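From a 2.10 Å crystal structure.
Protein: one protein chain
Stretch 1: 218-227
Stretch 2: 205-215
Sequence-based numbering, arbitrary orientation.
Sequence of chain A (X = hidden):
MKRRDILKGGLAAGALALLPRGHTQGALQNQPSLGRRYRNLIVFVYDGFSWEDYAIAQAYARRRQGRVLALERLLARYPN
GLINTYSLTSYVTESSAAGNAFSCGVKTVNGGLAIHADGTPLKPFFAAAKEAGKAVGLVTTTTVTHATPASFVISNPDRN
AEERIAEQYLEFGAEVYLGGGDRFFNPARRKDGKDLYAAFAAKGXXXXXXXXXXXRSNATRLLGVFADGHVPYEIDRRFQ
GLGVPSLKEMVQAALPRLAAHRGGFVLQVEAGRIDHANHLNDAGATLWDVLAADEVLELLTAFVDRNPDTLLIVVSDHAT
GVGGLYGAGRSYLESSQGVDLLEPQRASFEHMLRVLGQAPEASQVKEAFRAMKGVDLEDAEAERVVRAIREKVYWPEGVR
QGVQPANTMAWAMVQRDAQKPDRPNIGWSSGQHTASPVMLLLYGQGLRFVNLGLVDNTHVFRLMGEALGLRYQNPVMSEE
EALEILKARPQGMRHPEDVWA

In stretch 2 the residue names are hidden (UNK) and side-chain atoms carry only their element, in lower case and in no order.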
# COMPACT_ATOMS: atom_id res chain seq x y z
N ASN A 218 3.38 9.54 41.59
CA ASN A 218 3.81 10.93 41.52
C ASN A 218 5.33 11.04 41.43
O ASN A 218 5.90 12.10 41.71
CB ASN A 218 3.26 11.69 42.72
CG ASN A 218 1.81 12.11 42.50
OD1 ASN A 218 0.96 11.92 43.37
ND2 ASN A 218 1.52 12.62 41.31
N ALA A 219 5.99 9.94 41.06
CA ALA A 219 7.41 9.98 40.80
C ALA A 219 7.64 10.81 39.54
O ALA A 219 6.85 10.77 38.60
CB ALA A 219 7.97 8.56 40.62
N THR A 220 8.71 11.58 39.56
CA THR A 220 9.08 12.42 38.42
C THR A 220 9.60 11.59 37.26
O THR A 220 9.18 11.77 36.12
CB THR A 220 10.12 13.42 38.91
OG1 THR A 220 9.48 14.35 39.79
CG2 THR A 220 10.77 14.18 37.78
N ARG A 221 10.55 10.69 37.53
CA ARG A 221 11.07 9.77 36.53
C ARG A 221 10.46 8.40 36.75
O ARG A 221 10.20 8.00 37.90
CB ARG A 221 12.59 9.70 36.58
CG ARG A 221 13.23 11.01 36.09
CD ARG A 221 14.75 11.02 36.20
NE ARG A 221 15.13 11.28 37.58
CZ ARG A 221 15.99 10.55 38.27
NH1 ARG A 221 16.58 9.52 37.69
NH2 ARG A 221 16.26 10.85 39.54
N LEU A 222 10.20 7.70 35.65
CA LEU A 222 9.34 6.52 35.64
C LEU A 222 9.97 5.38 34.87
O LEU A 222 10.41 5.55 33.73
CB LEU A 222 7.99 6.84 34.97
CG LEU A 222 6.77 7.16 35.78
CD1 LEU A 222 5.59 7.09 34.82
CD2 LEU A 222 6.60 6.19 36.91
N LEU A 223 9.94 4.20 35.46
CA LEU A 223 10.11 2.96 34.73
C LEU A 223 8.83 2.18 34.94
O LEU A 223 8.49 1.84 36.07
CB LEU A 223 11.32 2.18 35.23
CG LEU A 223 11.39 0.76 34.69
CD1 LEU A 223 11.50 0.76 33.16
CD2 LEU A 223 12.56 -0.01 35.27
N GLY A 224 8.12 1.91 33.86
CA GLY A 224 6.90 1.13 33.92
C GLY A 224 6.94 -0.05 32.98
O GLY A 224 7.14 0.11 31.77
N VAL A 225 6.79 -1.25 33.53
CA VAL A 225 6.92 -2.52 32.81
C VAL A 225 5.68 -3.32 33.19
O VAL A 225 5.49 -3.65 34.36
CB VAL A 225 8.21 -3.25 33.19
CG1 VAL A 225 8.38 -4.50 32.40
CG2 VAL A 225 9.45 -2.39 32.93
N PHE A 226 4.84 -3.63 32.20
CA PHE A 226 3.48 -4.05 32.47
C PHE A 226 3.11 -5.45 32.03
O PHE A 226 1.97 -5.87 32.27
CB PHE A 226 2.52 -3.04 31.81
CG PHE A 226 2.76 -1.64 32.26
CD1 PHE A 226 2.28 -1.19 33.48
CD2 PHE A 226 3.50 -0.78 31.48
CE1 PHE A 226 2.53 0.12 33.91
CE2 PHE A 226 3.77 0.51 31.88
CZ PHE A 226 3.28 0.98 33.09
N ALA A 227 4.03 -6.18 31.40
CA ALA A 227 3.81 -7.55 30.99
C ALA A 227 5.16 -8.27 30.96
O ALA A 227 6.22 -7.63 30.94
CB ALA A 227 3.13 -7.63 29.61
N UNK A 205 14.21 6.37 40.00
CA UNK A 205 13.01 6.06 39.25
C UNK A 205 11.91 5.53 40.15
O UNK A 205 12.16 4.70 41.03
c UNK A 205 14.26 6.19 34.71
c UNK A 205 14.11 5.46 37.01
o UNK A 205 16.41 6.62 33.74
c UNK A 205 13.29 5.01 38.17
c UNK A 205 16.26 5.86 35.98
c UNK A 205 13.50 5.82 35.80
c UNK A 205 15.49 5.47 37.08
c UNK A 205 15.65 6.22 34.81
N UNK A 206 10.69 6.00 39.90
CA UNK A 206 9.51 5.30 40.37
C UNK A 206 9.26 4.11 39.47
O UNK A 206 9.29 4.23 38.24
N UNK A 207 9.06 2.95 40.08
CA UNK A 207 8.86 1.71 39.36
C UNK A 207 7.40 1.34 39.48
O UNK A 207 6.88 1.22 40.60
c UNK A 207 11.21 1.00 39.84
c UNK A 207 9.76 0.59 39.90
c UNK A 207 9.56 -0.66 39.11
N UNK A 208 6.74 1.14 38.35
CA UNK A 208 5.33 0.82 38.31
C UNK A 208 5.14 -0.39 37.43
O UNK A 208 5.84 -0.58 36.43
c UNK A 208 4.46 2.00 37.79
c UNK A 208 4.31 3.08 38.89
c UNK A 208 5.04 2.56 36.50
N UNK A 209 4.16 -1.20 37.77
CA UNK A 209 4.00 -2.48 37.09
C UNK A 209 2.56 -2.77 36.73
O UNK A 209 2.30 -3.80 36.09
n UNK A 209 7.74 -4.92 39.56
c UNK A 209 6.32 -4.77 39.28
c UNK A 209 5.97 -3.52 38.45
c UNK A 209 4.52 -3.63 37.99
n UNK A 209 9.71 -4.49 40.64
n UNK A 209 7.83 -3.23 41.16
c UNK A 209 8.42 -4.21 40.46
N UNK A 210 1.63 -1.90 37.09
CA UNK A 210 0.23 -2.05 36.73
C UNK A 210 -0.34 -0.71 36.30
O UNK A 210 0.22 0.34 36.62
c UNK A 210 -0.02 -3.75 38.54
o UNK A 210 -0.69 -1.48 38.89
c UNK A 210 -0.63 -2.53 37.91
N UNK A 211 -1.48 -0.73 35.62
CA UNK A 211 -2.15 0.54 35.29
C UNK A 211 -2.43 1.39 36.51
O UNK A 211 -2.26 2.62 36.48
c UNK A 211 -3.45 0.07 34.61
c UNK A 211 -3.19 -1.33 34.17
c UNK A 211 -2.15 -1.91 35.08
N UNK A 212 -2.87 0.73 37.59
CA UNK A 212 -3.20 1.44 38.82
C UNK A 212 -1.98 2.14 39.37
O UNK A 212 -2.03 3.32 39.72
c UNK A 212 -5.13 -0.10 39.58
o UNK A 212 -6.31 -1.40 37.95
c UNK A 212 -5.18 -1.15 38.46
o UNK A 212 -4.11 -1.70 38.07
c UNK A 212 -3.74 0.46 39.86
N UNK A 213 -0.88 1.40 39.48
CA UNK A 213 0.35 2.02 39.98
C UNK A 213 0.79 3.16 39.07
O UNK A 213 1.26 4.20 39.54
o UNK A 213 2.03 -2.17 41.91
c UNK A 213 1.46 0.98 40.10
c UNK A 213 2.25 -1.16 41.21
o UNK A 213 3.27 -1.03 40.50
c UNK A 213 1.20 -0.06 41.19
N UNK A 214 0.62 2.97 37.75
CA UNK A 214 1.08 3.98 36.81
C UNK A 214 0.37 5.30 37.05
O UNK A 214 1.01 6.35 37.17
c UNK A 214 1.14 4.49 34.25
c UNK A 214 0.67 3.92 32.93
c UNK A 214 2.61 4.88 34.20
c UNK A 214 0.85 3.49 35.37
N UNK A 215 -0.96 5.27 37.18
CA UNK A 215 -1.70 6.52 37.26
C UNK A 215 -1.54 7.16 38.63
O UNK A 215 -1.47 8.40 38.73
c UNK A 215 -3.17 6.27 36.87
c UNK A 215 -3.92 5.43 37.93
c UNK A 215 -3.85 7.59 36.67
O HOH W 1 17.17 9.55 34.94

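Position 205 carries one carbon leading to a six-carbon ring that bears a single oxygen. A ring carbon lies 3.7 Å from Leu222 C, beside the backbone of Leu222, and one face of the ring looks toward the Arg221 guanidinium: Tyr205. That cation-pi pairing is long, with Arg221 CZ 5.4 Å from the Tyr205 ring centroid, and at most weakly attractive. A water also bridges the two polar ends, donating to Tyr205 OH at 3.3 Å and accepting from Arg221 NH1 at 2.8 Å.

Position 206 has no side-chain atoms, and its CA sits 3.6 Å from Ala219 CB, so it is Gly206. An ideally placed CB would come within 2.4 Å of Ala219 CB, a clash. Glycine therefore lets the chains close up here, where Gly206 N donates to Arg221 O at 2.9 Å and Gly206 O accepts from Leu223 N at 2.9 Å.

Position 207 shows three carbons, one carrying the other two, on the sheet face that bears Leu223. Its closest link to that neighbour runs through the main chain, CA of 207 to Leu223 O at 3.3 Å, a CA-H...O contact. This is Val207, whose beta-branched form suits an extended backbone.

Position 208 has the same three-carbon fork, now on the face bearing Leu222. A branch carbon lies 4.0 Å from Leu222 CD2 and 4.1 Å from Phe226 CZ: Val208, a compact apolar group filling the space between them. Paired with it in the register is Gly224, where an ideal CB would clash with Phe226 CZ at 2.7 Å.

At 209, three carbons, a nitrogen and a carbon holding two more nitrogens follow a backbone that passes close to Phe226, with C of 209 3.6 Å from Phe226 CD1. This is Arg209, its long chain exposed, as suits its charge.

Position 210 has one carbon carrying an oxygen and a carbon, and its carbonyl O meets the edge of the Phe226 ring, 3.6 Å from Phe226 CE1: Thr210. The hydroxyl serves as an N-cap, Thr210 OG1 accepting from the backbone N of position 213 at 2.9 Å.

Three carbons closing onto the backbone nitrogen make 211 Pro211, suited to a helix's first turn, where its missing N-H costs no helical bond.

Positions 212 and 213 each have three carbons, the third with two oxygens, and neither touches stretch 1: Glu212 and Glu213. Glu212 is exposed near the helix N-terminus, where a carboxylate is favourable; Glu213 OE1 accepts from Arg209 N at 2.9 Å.

At 214, four carbons forked at the second approach Leu222 CD1 and Phe226 CZ: Leu214, buried, its branched apolar end packing on both. The closest approaches are Leu214 CD1 to Leu222 CD1 at 3.8 Å and Leu214 CD2 to Phe226 CZ at 3.9 Å; Leu214 CD1 is also 4.1 Å from Phe226 CZ. Position 215, an exposed three-carbon fork directed away, is Val215, on which the contact puts no demand.

The contact thus works as a parallel strand pair held by four backbone hydrogen bonds: the two at Gly206, then Val208 N to Leu223 O at 3.0 Å and Val225 N to Val208 O at 3.1 Å. An apolar cluster of Leu222, Phe226, Val208 and Leu214 seals it.

Stretch 2 205-215: YGVVRTPEELV
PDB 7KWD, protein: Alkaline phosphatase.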